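Long-range contacts in GphF Dehydratase 1 (Archangium violaceum, PDB 6MBH), which probably dehydrates a polyketide intermediate in gephyronic acid assembly, and is seen here as a variant inactive in the olefin isomerisation of the parent domain: residues A23-G28 and R96-D101; E77-W82 and L227-I232; Q191-Y196 and G238-R243. All coordinates share one frame; numbering follows the deposited sequence. Where two conformers were deposited one is given.

Interaction 1 (A23-G28 and R96-D101); sequences ARCFTG and RLRSED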
ATOM      1  N   ALA A  23      10.370  -5.823  23.081  1.00 39.28           N
ATOM      2  CA  ALA A  23       9.950  -5.966  21.683  1.00 35.62           C
ATOM      3  C   ALA A  23       8.874  -7.033  21.499  1.00 36.78           C
ATOM      4  O   ALA A  23       8.758  -7.969  22.294  1.00 44.81           O
ATOM      5  CB  ALA A  23      11.143  -6.312  20.794  1.00 38.47           C
ATOM      6  N   ARG A  24       8.056  -6.847  20.460  1.00 30.79           N
ATOM      7  CA  ARG A  24       7.103  -7.850  19.988  1.00 33.59           C
ATOM      8  C   ARG A  24       7.307  -8.003  18.498  1.00 35.35           C
ATOM      9  O   ARG A  24       7.465  -7.008  17.793  1.00 41.25           O
ATOM     10  CB  ARG A  24       5.649  -7.463  20.306  1.00 31.63           C
ATOM     11  CG  ARG A  24       5.377  -7.602  21.838  1.00 37.77           C
ATOM     12  CD  ARG A  24       3.973  -7.222  22.265  1.00 43.25           C
ATOM     13  NE  ARG A  24       3.728  -5.810  22.036  1.00 47.47           N
ATOM     14  CZ  ARG A  24       2.517  -5.252  22.044  1.00 45.10           C
ATOM     15  NH1 ARG A  24       1.446  -6.011  22.291  1.00 40.44           N
ATOM     16  NH2 ARG A  24       2.396  -3.943  21.810  1.00 43.89           N
ATOM     17  N   CYS A  25       7.296  -9.245  18.015  0.61 33.85           N
ATOM     18  CA  CYS A  25       7.811  -9.533  16.677  0.61 33.48           C
ATOM     19  C   CYS A  25       6.898 -10.509  15.948  0.61 31.99           C
ATOM     20  O   CYS A  25       6.314 -11.409  16.559  0.61 32.96           O
ATOM     21  CB  CYS A  25       9.240 -10.114  16.781  0.61 35.98           C
ATOM     22  SG  CYS A  25      10.074 -10.398  15.200  0.61 37.63           S
ATOM     23  N   PHE A  26       6.805 -10.342  14.627  1.00 29.87           N
ATOM     24  CA  PHE A  26       6.138 -11.274  13.732  1.00 29.94           C
ATOM     25  C   PHE A  26       7.155 -11.671  12.663  1.00 32.46           C
ATOM     26  O   PHE A  26       8.037 -10.866  12.312  1.00 33.80           O
ATOM     27  CB  PHE A  26       4.918 -10.635  12.999  1.00 27.69           C
ATOM     28  CG  PHE A  26       3.831 -10.086  13.915  1.00 31.15           C
ATOM     29  CD1 PHE A  26       3.925  -8.802  14.436  1.00 33.10           C
ATOM     30  CD2 PHE A  26       2.690 -10.827  14.177  1.00 30.03           C
ATOM     31  CE1 PHE A  26       2.898  -8.278  15.275  1.00 34.17           C
ATOM     32  CE2 PHE A  26       1.674 -10.320  15.026  1.00 24.67           C
ATOM     33  CZ  PHE A  26       1.777  -9.039  15.534  1.00 29.02           C
ATOM     34  N   THR A  27       7.017 -12.876  12.122  1.00 31.96           N
ATOM     35  CA  THR A  27       7.759 -13.222  10.901  1.00 32.74           C
ATOM     36  C   THR A  27       6.869 -14.141  10.073  1.00 38.84           C
ATOM     37  O   THR A  27       6.136 -14.981  10.626  1.00 38.72           O
ATOM     38  CB  THR A  27       9.150 -13.899  11.144  1.00 43.53           C
ATOM     39  OG1 THR A  27      10.045 -12.986  11.798  1.00 46.10           O
ATOM     40  CG2 THR A  27       9.841 -14.302   9.851  1.00 42.34           C
ATOM     41  N   GLY A  28       6.901 -13.931   8.748  1.00 41.54           N
ATOM     42  CA  GLY A  28       6.222 -14.813   7.814  1.00 42.67           C
ATOM     43  C   GLY A  28       7.048 -14.974   6.549  1.00 40.76           C
ATOM     44  O   GLY A  28       7.992 -14.231   6.314  1.00 40.07           O
ATOM     45  N   ARG A  96       9.898  -9.660   8.294  1.00 29.12           N
ATOM     46  CA  ARG A  96       9.813  -9.596   9.757  1.00 27.27           C
ATOM     47  C   ARG A  96       9.357  -8.203  10.161  1.00 29.77           C
ATOM     48  O   ARG A  96       9.905  -7.259   9.646  1.00 31.87           O
ATOM     49  CB  ARG A  96      11.211  -9.827  10.329  1.00 27.61           C
ATOM     50  CG  ARG A  96      11.272  -9.840  11.845  1.00 29.48           C
ATOM     51  CD  ARG A  96      12.703  -9.994  12.281  1.00 33.82           C
ATOM     52  NE  ARG A  96      13.451  -8.807  11.953  1.00 36.23           N
ATOM     53  CZ  ARG A  96      14.752  -8.682  12.114  1.00 38.94           C
ATOM     54  NH1 ARG A  96      15.479  -9.720  12.477  1.00 40.40           N
ATOM     55  NH2 ARG A  96      15.328  -7.523  11.916  1.00 47.44           N
ATOM     56  N   LEU A  97       8.353  -8.124  11.026  1.00 27.64           N
ATOM     57  CA  LEU A  97       7.982  -6.832  11.580  1.00 25.24           C
ATOM     58  C   LEU A  97       8.294  -6.898  13.061  1.00 28.28           C
ATOM     59  O   LEU A  97       7.840  -7.824  13.754  1.00 32.09           O
ATOM     60  CB  LEU A  97       6.485  -6.510  11.341  1.00 26.51           C
ATOM     61  CG  LEU A  97       5.985  -5.166  11.913  1.00 28.51           C
ATOM     62  CD1 LEU A  97       4.854  -4.627  11.043  1.00 24.10           C
ATOM     63  CD2 LEU A  97       5.505  -5.300  13.347  1.00 25.62           C
ATOM     64  N   ARG A  98       9.078  -5.933  13.544  1.00 28.29           N
ATOM     65  CA  ARG A  98       9.412  -5.796  14.956  1.00 31.53           C
ATOM     66  C   ARG A  98       8.803  -4.505  15.473  1.00 35.01           C
ATOM     67  O   ARG A  98       8.829  -3.488  14.770  1.00 36.84           O
ATOM     68  CB  ARG A  98      10.915  -5.724  15.161  1.00 32.82           C
ATOM     69  CG  ARG A  98      11.655  -6.992  14.854  1.00 41.89           C
ATOM     70  CD  ARG A  98      13.119  -6.855  15.206  1.00 47.21           C
ATOM     71  NE  ARG A  98      13.389  -6.844  16.635  1.00 55.07           N
ATOM     72  CZ  ARG A  98      13.640  -5.745  17.342  1.00 61.15           C
ATOM     73  NH1 ARG A  98      13.626  -4.563  16.744  1.00 61.92           N
ATOM     74  NH2 ARG A  98      13.914  -5.824  18.640  1.00 63.64           N
ATOM     75  N   SER A  99       8.291  -4.527  16.704  1.00 37.21           N
ATOM     76  CA  SER A  99       7.667  -3.353  17.308  1.00 37.01           C
ATOM     77  C   SER A  99       8.226  -3.093  18.690  1.00 39.47           C
ATOM     78  O   SER A  99       8.299  -4.003  19.533  1.00 39.00           O
ATOM     79  CB  SER A  99       6.157  -3.521  17.411  1.00 40.69           C
ATOM     80  OG  SER A  99       5.562  -2.343  17.932  1.00 48.00           O
ATOM     81  N   GLU A 100       8.603  -1.848  18.934  1.00 37.30           N
ATOM     82  CA  GLU A 100       9.005  -1.475  20.278  1.00 39.17           C
ATOM     83  C   GLU A 100       8.280  -0.186  20.634  1.00 44.04           C
ATOM     84  O   GLU A 100       8.349   0.795  19.886  1.00 46.29           O
ATOM     85  CB  GLU A 100      10.525  -1.331  20.395  1.00 50.93           C
ATOM     86  CG  GLU A 100      10.994  -1.295  21.850  1.00 57.00           C
ATOM     87  CD  GLU A 100      12.458  -1.734  22.037  1.00 62.44           C
ATOM     88  OE1 GLU A 100      12.984  -1.551  23.156  1.00 67.99           O
ATOM     89  OE2 GLU A 100      13.064  -2.258  21.073  1.00 60.19           O
ATOM     90  N   ASP A 101       7.551  -0.206  21.746  1.00 43.07           N
ATOM     91  CA  ASP A 101       6.769   0.962  22.148  1.00 41.69           C
ATOM     92  C   ASP A 101       5.827   1.236  20.980  1.00 44.13           C
ATOM     93  O   ASP A 101       5.156   0.303  20.515  1.00 51.23           O
ATOM     94  CB  ASP A 101       7.718   2.077  22.568  1.00 47.33           C
ATOM     95  CG  ASP A 101       8.549   1.670  23.788  1.00 58.38           C
ATOM     96  OD1 ASP A 101       7.931   1.137  24.733  1.00 60.93           O
ATOM     97  OD2 ASP A 101       9.799   1.805  23.783  1.00 63.84           O
TER
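Ala23 rests its CB 3.5 Å from NH2 of Arg98, a guanidinium already paired with Asp18 and Glu105, while its CA-H faces Ser99 O. Arg24 and Ser99 form an antiparallel hydrogen-bonded pair: Arg24 N reaches Ser99 O at 3.0 Å and Ser99 N returns to Arg24 O at 2.8 Å. The Arg24 side chain leaves on the face shared with Phe26, where NH1 bonds to Leu65 O. Cys25, on the other face, takes a non-hydrogen-bonded position beside Arg98. Phe26 N gives Leu97 O a nearly straight bond (2.9 Å, 169° at the hydrogen), whereas the return from Leu97 N to Phe26 O is more bent. Their side chains run alongside each other, Leu97 CD2 approaching Phe26 CD1 obliquely at 4.0 Å, and both pack on helix 52-65. At Thr27, OG1 sits 3.4 Å from CG of Arg96. With CG anti to the backbone N (chi1 -178°) and a bend at chi3, Arg96 lays its methylenes by Thr27 and carries its guanidinium to Glu117 and Trp120, with Arg98 CD over one face. A leucine at Arg96 would probably leave Glu117 without its salt-bridge mate and Trp120 without its cation-pi partner. The ladder thus joins strands 24-30 and 93-100 with two unlike faces: one where Phe26 and Leu97 pack on helix 52-65, flanked by Arg24 and Ser99, and one where arginine methylenes pack while their charges are probably balanced by Glu117, Glu105 and Asp18.

Interaction 2 (E77-W82 and L227-I232); sequences EDVTVW and LGCARI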
ATOM      1  N   GLU A  77       1.577   5.995  11.296  1.00 22.31           N
ATOM      2  CA  GLU A  77       2.051   7.361  11.173  1.00 23.17           C
ATOM      3  C   GLU A  77       3.511   7.382  10.757  1.00 25.53           C
ATOM      4  O   GLU A  77       4.285   6.461  11.073  1.00 28.14           O
ATOM      5  CB  GLU A  77       1.950   8.119  12.470  1.00 29.71           C
ATOM      6  CG  GLU A  77       0.541   8.395  12.942  1.00 44.88           C
ATOM      7  CD  GLU A  77       0.582   9.138  14.261  1.00 55.15           C
ATOM      8  OE1 GLU A  77       0.775   8.505  15.313  1.00 57.67           O
ATOM      9  OE2 GLU A  77       0.476  10.376  14.232  1.00 62.84           O
ATOM     10  N   ASP A  78       3.864   8.434  10.028  1.00 24.71           N
ATOM     11  CA  ASP A  78       5.263   8.771   9.805  1.00 27.65           C
ATOM     12  C   ASP A  78       6.010   7.572   9.197  1.00 26.32           C
ATOM     13  O   ASP A  78       7.087   7.145   9.652  1.00 27.25           O
ATOM     14  CB  ASP A  78       5.880   9.267  11.124  1.00 35.58           C
ATOM     15  CG  ASP A  78       7.317   9.762  10.963  1.00 54.36           C
ATOM     16  OD1 ASP A  78       7.599  10.490   9.982  1.00 60.43           O
ATOM     17  OD2 ASP A  78       8.174   9.421  11.826  1.00 61.08           O
ATOM     18  N   VAL A  79       5.438   7.001   8.156  1.00 23.95           N
ATOM     19  CA  VAL A  79       5.945   5.731   7.651  1.00 20.85           C
ATOM     20  C   VAL A  79       6.810   6.020   6.436  1.00 25.49           C
ATOM     21  O   VAL A  79       6.433   6.834   5.583  1.00 22.77           O
ATOM     22  CB  VAL A  79       4.816   4.708   7.368  1.00 29.54           C
ATOM     23  CG1 VAL A  79       3.606   5.313   6.689  1.00 34.32           C
ATOM     24  CG2 VAL A  79       5.384   3.487   6.518  1.00 27.22           C
ATOM     25  N   THR A  80       8.048   5.474   6.439  1.00 24.75           N
ATOM     26  CA  THR A  80       8.992   5.584   5.330  1.00 27.08           C
ATOM     27  C   THR A  80       9.247   4.196   4.743  1.00 26.85           C
ATOM     28  O   THR A  80       9.344   3.208   5.480  1.00 26.95           O
ATOM     29  CB  THR A  80      10.292   6.237   5.807  1.00 33.90           C
ATOM     30  OG1 THR A  80       9.957   7.550   6.286  1.00 37.48           O
ATOM     31  CG2 THR A  80      11.308   6.410   4.668  1.00 39.84           C
ATOM     32  N   VAL A  81       9.282   4.108   3.410  1.00 24.12           N
ATOM     33  CA  VAL A  81       9.562   2.871   2.690  1.00 26.10           C
ATOM     34  C   VAL A  81      10.846   3.086   1.923  1.00 37.70           C
ATOM     35  O   VAL A  81      11.091   4.184   1.421  1.00 43.29           O
ATOM     36  CB  VAL A  81       8.428   2.488   1.711  1.00 33.33           C
ATOM     37  CG1 VAL A  81       8.985   1.505   0.666  1.00 40.92           C
ATOM     38  CG2 VAL A  81       7.271   1.892   2.453  1.00 31.97           C
ATOM     39  N   TRP A  82      11.699   2.069   1.863  1.00 41.52           N
ATOM     40  CA  TRP A  82      12.802   2.196   0.911  1.00 48.26           C
ATOM     41  C   TRP A  82      13.360   0.827   0.555  1.00 43.88           C
ATOM     42  O   TRP A  82      12.791  -0.220   0.890  1.00 39.72           O
ATOM     43  CB  TRP A  82      13.895   3.088   1.478  1.00 52.39           C
ATOM     44  CG  TRP A  82      14.391   2.559   2.718  1.00 59.63           C
ATOM     45  CD1 TRP A  82      15.515   1.813   2.887  1.00 65.35           C
ATOM     46  CD2 TRP A  82      13.810   2.716   4.015  1.00 60.47           C
ATOM     47  NE1 TRP A  82      15.668   1.501   4.212  1.00 66.20           N
ATOM     48  CE2 TRP A  82      14.626   2.046   4.919  1.00 64.55           C
ATOM     49  CE3 TRP A  82      12.680   3.369   4.499  1.00 58.99           C
ATOM     50  CZ2 TRP A  82      14.347   2.016   6.278  1.00 64.91           C
ATOM     51  CZ3 TRP A  82      12.413   3.324   5.840  1.00 57.21           C
ATOM     52  CH2 TRP A  82      13.228   2.660   6.710  1.00 58.83           C
ATOM     53  N   LEU A 227       7.171   6.589  -1.275  1.00 21.65           N
ATOM     54  CA  LEU A 227       8.363   6.763  -0.437  1.00 25.65           C
ATOM     55  C   LEU A 227       7.916   6.748   1.032  1.00 24.72           C
ATOM     56  O   LEU A 227       8.689   6.421   1.873  1.00 25.93           O
ATOM     57  CB  LEU A 227       8.889   8.105  -0.947  1.00 31.63           C
ATOM     58  CG  LEU A 227       9.973   8.855  -0.221  1.00 40.18           C
ATOM     59  CD1 LEU A 227      10.561   9.835  -1.203  1.00 45.56           C
ATOM     60  CD2 LEU A 227       9.370   9.627   0.916  1.00 40.39           C
ATOM     61  N   GLY A 228       6.654   7.073   1.277  1.00 24.73           N
ATOM     62  CA  GLY A 228       6.125   7.104   2.627  1.00 25.60           C
ATOM     63  C   GLY A 228       4.852   7.922   2.654  1.00 24.78           C
ATOM     64  O   GLY A 228       4.371   8.395   1.628  1.00 24.29           O
ATOM     65  N   CYS A 229       4.324   8.091   3.864  1.00 23.32           N
ATOM     66  CA  CYS A 229       3.176   8.985   4.014  1.00 23.73           C
ATOM     67  C   CYS A 229       3.135   9.455   5.457  1.00 22.41           C
ATOM     68  O   CYS A 229       3.803   8.892   6.333  1.00 25.32           O
ATOM     69  CB  CYS A 229       1.880   8.339   3.582  1.00 30.09           C
ATOM     70  SG  CYS A 229       1.276   7.150   4.720  1.00 34.68           S
ATOM     71  N   ALA A 230       2.393  10.558   5.697  1.00 21.42           N
ATOM     72  CA  ALA A 230       2.336  11.127   7.029  1.00 22.51           C
ATOM     73  C   ALA A 230       1.411  10.315   7.916  1.00 21.40           C
ATOM     74  O   ALA A 230       1.696  10.138   9.103  1.00 24.10           O
ATOM     75  CB  ALA A 230       1.846  12.594   6.984  1.00 25.71           C
ATOM     76  N   ARG A 231       0.264   9.863   7.363  1.00 24.07           N
ATOM     77  CA  ARG A 231      -0.687   9.176   8.235  1.00 24.86           C
ATOM     78  C   ARG A 231      -1.609   8.311   7.389  1.00 26.57           C
ATOM     79  O   ARG A 231      -2.054   8.735   6.325  1.00 28.10           O
ATOM     80  CB  ARG A 231      -1.525  10.197   9.035  1.00 26.77           C
ATOM     81  CG  ARG A 231      -2.555   9.626   9.928  1.00 31.33           C
ATOM     82  CD  ARG A 231      -3.284  10.816  10.677  1.00 34.10           C
ATOM     83  NE  ARG A 231      -3.802  10.380  11.952  1.00 38.30           N
ATOM     84  CZ  ARG A 231      -3.078  10.359  13.078  1.00 43.48           C
ATOM     85  NH1 ARG A 231      -1.795  10.726  13.051  1.00 44.62           N
ATOM     86  NH2 ARG A 231      -3.625   9.954  14.231  1.00 41.61           N
ATOM     87  N   ILE A 232      -1.922   7.111   7.876  1.00 22.74           N
ATOM     88  CA  ILE A 232      -3.003   6.287   7.326  1.00 19.48           C
ATOM     89  C   ILE A 232      -3.942   5.986   8.477  1.00 26.21           C
ATOM     90  O   ILE A 232      -3.485   5.586   9.548  1.00 28.70           O
ATOM     91  CB  ILE A 232      -2.483   4.971   6.725  1.00 24.02           C
ATOM     92  CG1 ILE A 232      -1.588   5.230   5.554  1.00 33.13           C
ATOM     93  CG2 ILE A 232      -3.624   4.130   6.223  1.00 24.00           C
ATOM     94  CD1 ILE A 232      -0.684   3.963   5.266  1.00 36.13           C
TER
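Val79 and Cys229 form the dense middle of this antiparallel pairing, which joins strand 73-81 of the first hotdog region to strand 224-234 of the second. Two backbone bonds link them, Val79 N to Cys229 O at 3.1 Å and Cys229 N to Val79 O at 3.0 Å. Their side chains meet on one face: CG1 of Val79, placed between the backbone N and the carbonyl carbon (chi1 42°), touches Cys229 SG at 3.6 Å, and Leu55 of helix 52-65 covers the valine. Next along, Gly228 brings its CA to 3.0 Å from Val79 O, an approach that a side chain would obstruct, since a CB there would collide with that carbonyl. Val81 N continues the ladder with an almost straight bond to Leu227 O at 2.8 Å.

The loose, solvent-exposed side is the corner formed by Asp78 and Ala230. Strand 73-81 turns at Asp78, whose side chain points away from the partner strand, although its N still reaches Ala230 O at 2.9 Å from above the carbonyl plane. Ala230 and Arg231 both face Asp278, a classic beta bulge, and here too the chain changes direction. From the bulge, Arg231 lies alongside Glu77 in a close contact at this partly exposed end: the extended arginine brings NH1 to Glu77 OE2 at 2.6 Å, meeting it from above the carboxylate plane, with the two flat groups 79° apart. This is a single-point salt bridge rather than a flat, two-pronged one. Glu77 OE1 turns to Arg127 and Arg231 NE to Glu233, so the ion pair is one link in a charged chain of four residues. The junction of the two halves therefore combines an apolar, backbone-bonded centre with a charged outer end whose ions each have a second partner.

Interaction 3 (Q191-Y196 and G238-R243); sequences QESASY and GVREVR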
ATOM      1  N   GLN A 191     -11.776 -12.754  -3.125  1.00 26.84           N
ATOM      2  CA  GLN A 191     -12.071 -13.898  -2.252  1.00 30.42           C
ATOM      3  C   GLN A 191     -11.284 -13.822  -0.942  1.00 33.24           C
ATOM      4  O   GLN A 191     -11.810 -14.201   0.114  1.00 33.81           O
ATOM      5  CB  GLN A 191     -11.790 -15.246  -2.991  1.00 26.74           C
ATOM      6  CG  GLN A 191     -12.196 -16.526  -2.274  1.00 36.35           C
ATOM      7  CD  GLN A 191     -13.719 -16.653  -1.993  1.00 38.42           C
ATOM      8  OE1 GLN A 191     -14.549 -16.158  -2.751  1.00 37.63           O
ATOM      9  NE2 GLN A 191     -14.070 -17.314  -0.898  1.00 35.42           N
ATOM     10  N   GLU A 192     -10.053 -13.289  -0.976  1.00 27.39           N
ATOM     11  CA  GLU A 192      -9.209 -13.275   0.208  1.00 30.57           C
ATOM     12  C   GLU A 192      -9.210 -11.915   0.917  1.00 28.74           C
ATOM     13  O   GLU A 192      -8.452 -11.732   1.861  1.00 31.51           O
ATOM     14  CB  GLU A 192      -7.769 -13.662  -0.185  1.00 32.27           C
ATOM     15  CG  GLU A 192      -7.081 -12.565  -0.949  1.00 31.73           C
ATOM     16  CD  GLU A 192      -5.725 -12.980  -1.609  1.00 33.98           C
ATOM     17  OE1 GLU A 192      -5.139 -12.084  -2.297  1.00 30.31           O
ATOM     18  OE2 GLU A 192      -5.268 -14.171  -1.462  1.00 33.89           O
ATOM     19  N   SER A 193     -10.062 -10.973   0.500  1.00 25.82           N
ATOM     20  CA  SER A 193      -9.987  -9.610   1.044  1.00 20.69           C
ATOM     21  C   SER A 193     -10.225  -9.564   2.553  1.00 21.90           C
ATOM     22  O   SER A 193      -9.618  -8.732   3.227  1.00 23.65           O
ATOM     23  CB  SER A 193     -10.950  -8.669   0.315  1.00 24.76           C
ATOM     24  OG  SER A 193     -12.294  -9.121   0.400  1.00 29.91           O
ATOM     25  N   ALA A 194     -11.012 -10.480   3.123  1.00 29.45           N
ATOM     26  CA  ALA A 194     -11.209 -10.408   4.581  1.00 32.52           C
ATOM     27  C   ALA A 194     -10.023 -10.886   5.414  1.00 32.81           C
ATOM     28  O   ALA A 194     -10.046 -10.735   6.652  1.00 31.99           O
ATOM     29  CB  ALA A 194     -12.433 -11.221   4.984  1.00 33.93           C
ATOM     30  N   SER A 195      -9.030 -11.531   4.803  1.00 30.63           N
ATOM     31  CA  SER A 195      -7.796 -11.884   5.496  1.00 29.49           C
ATOM     32  C   SER A 195      -6.929 -10.676   5.792  1.00 26.50           C
ATOM     33  O   SER A 195      -5.930 -10.827   6.514  1.00 28.77           O
ATOM     34  CB  SER A 195      -6.941 -12.824   4.621  1.00 33.19           C
ATOM     35  OG  SER A 195      -7.602 -14.022   4.360  1.00 45.13           O
ATOM     36  N   TYR A 196      -7.204  -9.547   5.134  1.00 22.76           N
ATOM     37  CA  TYR A 196      -6.400  -8.333   5.209  1.00 24.52           C
ATOM     38  C   TYR A 196      -7.159  -7.245   5.956  1.00 25.33           C
ATOM     39  O   TYR A 196      -8.396  -7.233   5.965  1.00 25.25           O
ATOM     40  CB  TYR A 196      -6.082  -7.789   3.816  1.00 21.43           C
ATOM     41  CG  TYR A 196      -5.164  -8.713   3.037  1.00 24.35           C
ATOM     42  CD1 TYR A 196      -5.664  -9.741   2.253  1.00 25.08           C
ATOM     43  CD2 TYR A 196      -3.789  -8.548   3.112  1.00 26.20           C
ATOM     44  CE1 TYR A 196      -4.770 -10.624   1.525  1.00 25.59           C
ATOM     45  CE2 TYR A 196      -2.915  -9.392   2.420  1.00 25.73           C
ATOM     46  CZ  TYR A 196      -3.391 -10.415   1.625  1.00 27.43           C
ATOM     47  OH  TYR A 196      -2.468 -11.250   0.978  1.00 28.66           O
ATOM     48  N   GLY A 238     -11.142  -5.361   5.790  1.00 24.59           N
ATOM     49  CA  GLY A 238     -11.463  -6.386   4.790  1.00 24.63           C
ATOM     50  C   GLY A 238     -12.364  -5.916   3.670  1.00 26.00           C
ATOM     51  O   GLY A 238     -12.964  -6.758   3.051  1.00 26.85           O
ATOM     52  N   VAL A 239     -12.296  -4.633   3.306  0.60 23.44           N
ATOM     53  CA  VAL A 239     -13.131  -4.153   2.205  0.60 22.28           C
ATOM     54  C   VAL A 239     -12.572  -4.677   0.878  0.60 23.19           C
ATOM     55  O   VAL A 239     -11.389  -5.036   0.764  0.60 25.26           O
ATOM     56  CB  VAL A 239     -13.257  -2.610   2.172  0.60 21.18           C
ATOM     57  CG1 VAL A 239     -13.698  -2.076   3.532  0.60 26.51           C
ATOM     58  CG2 VAL A 239     -11.969  -1.924   1.659  0.60 16.91           C
ATOM     59  N   ARG A 240     -13.460  -4.777  -0.125  1.00 21.19           N
ATOM     60  CA  ARG A 240     -13.049  -5.204  -1.465  1.00 23.07           C
ATOM     61  C   ARG A 240     -13.506  -4.261  -2.555  1.00 23.91           C
ATOM     62  O   ARG A 240     -13.179  -4.502  -3.737  1.00 21.30           O
ATOM     63  CB  ARG A 240     -13.552  -6.619  -1.790  1.00 24.16           C
ATOM     64  CG  ARG A 240     -15.033  -6.720  -1.835  1.00 27.00           C
ATOM     65  CD  ARG A 240     -15.566  -8.152  -2.191  1.00 31.27           C
ATOM     66  NE  ARG A 240     -15.366  -9.089  -1.080  1.00 31.07           N
ATOM     67  CZ  ARG A 240     -15.579 -10.404  -1.148  1.00 35.79           C
ATOM     68  NH1 ARG A 240     -15.997 -10.986  -2.291  1.00 34.01           N
ATOM     69  NH2 ARG A 240     -15.350 -11.165  -0.074  1.00 38.15           N
ATOM     70  N   GLU A 241     -14.194  -3.163  -2.199  1.00 22.47           N
ATOM     71  CA  GLU A 241     -14.711  -2.252  -3.217  1.00 21.46           C
ATOM     72  C   GLU A 241     -14.866  -0.896  -2.544  1.00 20.85           C
ATOM     73  O   GLU A 241     -15.466  -0.820  -1.459  1.00 21.34           O
ATOM     74  CB  GLU A 241     -16.062  -2.743  -3.792  1.00 21.65           C
ATOM     75  CG  GLU A 241     -16.555  -1.898  -4.996  1.00 24.99           C
ATOM     76  CD  GLU A 241     -17.850  -2.374  -5.651  1.00 32.05           C
ATOM     77  OE1 GLU A 241     -18.528  -3.269  -5.075  1.00 32.17           O
ATOM     78  OE2 GLU A 241     -18.211  -1.812  -6.735  1.00 30.99           O
ATOM     79  N   VAL A 242     -14.308   0.155  -3.162  1.00 22.04           N
ATOM     80  CA  VAL A 242     -14.412   1.510  -2.617  1.00 18.73           C
ATOM     81  C   VAL A 242     -14.621   2.519  -3.751  1.00 20.02           C
ATOM     82  O   VAL A 242     -14.262   2.276  -4.920  1.00 19.83           O
ATOM     83  CB  VAL A 242     -13.161   1.936  -1.792  1.00 17.16           C
ATOM     84  CG1 VAL A 242     -12.970   1.053  -0.525  1.00 17.47           C
ATOM     85  CG2 VAL A 242     -11.838   1.882  -2.651  1.00 18.20           C
ATOM     86  N   ARG A 243     -15.044   3.726  -3.351  1.00 17.99           N
ATOM     87  CA  ARG A 243     -14.900   4.910  -4.174  1.00 18.60           C
ATOM     88  C   ARG A 243     -13.894   5.802  -3.474  1.00 23.23           C
ATOM     89  O   ARG A 243     -13.943   5.942  -2.254  1.00 24.20           O
ATOM     90  CB  ARG A 243     -16.239   5.653  -4.380  1.00 23.07           C
ATOM     91  CG  ARG A 243     -17.192   4.844  -5.284  1.00 24.90           C
ATOM     92  CD  ARG A 243     -18.441   5.674  -5.740  1.00 30.32           C
ATOM     93  NE  ARG A 243     -19.501   4.781  -6.213  1.00 35.92           N
ATOM     94  CZ  ARG A 243     -19.656   4.403  -7.484  1.00 39.27           C
ATOM     95  NH1 ARG A 243     -18.829   4.841  -8.421  1.00 37.25           N
ATOM     96  NH2 ARG A 243     -20.645   3.581  -7.819  1.00 43.61           N
TER
HETATM   97  O   HOH W   1      -9.414  -5.809   2.325  1.00 21.99           O
HETATM   98  O   HOH W   2     -14.407  -8.715   1.799  1.00 51.11           O
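A loop-to-loop junction bridged by two waters joins the turn after helix 187-191, where Ser193, Ala194 and Ser195 have helical backbone angles, to the Gly238-Arg240 run leading into strand 241-248. Both belong to the second hotdog region of the domain. The direct touching is shared by Gly238, against Ser193 and Ala194, and by Arg240, whose CB packs against Ser193 OG. Gly238 CA lies 4.0 Å from CA of Ala194 and offers a CA-H to Ser193 O at 3.4 Å. With a positive phi of 63°, the glycine adopts a left-handed backbone shape, and a side chain would be pressed against Ala194. A backbone bond between Gly238 and Glu197 continues the junction just beyond Tyr196.

The waters supply the clear polar links between the two runs. One donates to two carbonyls at once, Ser193 O at 3.1 Å and Val239 O at 2.6 Å. The other sits among three groups, 2.6 Å from Ser193 OG, 2.7 Å from Gly238 O, to which it donates, and 3.1 Å from Arg240 NE, from which it accepts. It lies in the plane of the guanidinium, at its edge. Ser193 OG stands between its own backbone N and carbonyl carbon (chi1 58°), which turns it to this water; it also bonds to Ala190 O, so the preceding helix end shares in fixing it. Arg240 takes a similar first torsion, and the bend at chi3 brings its NE back to the water beside Ser193. The first water thus lets Ser193 O and Val239 O, both acceptors, share one donor molecule, while the second serves Gly238 O and takes the N-H of Arg240 NE, at a partly buried junction with Arg240 and Ala194 on its exposed side.

How the interactions relate
The three contacts are spread over the double-hotdog fold, and none touches another. Interactions 1 and 2 have centres about 18 Å apart and interleave along the chain; helix 52-65 packs against both, and strands 103-109 and 121-131 lie between them in strand order. Interaction 3 follows interaction 1 in sequence, about 24 Å away between centres, and interleaves with interaction 2, about 22 Å away on the opposite side of the chain's centre. Strand 224-234 runs from the 77-82 pairing towards the loop at 238-243. Interaction 1 thus lies within the first hotdog region, interaction 2 bridges the two, and interaction 3 lies within the second.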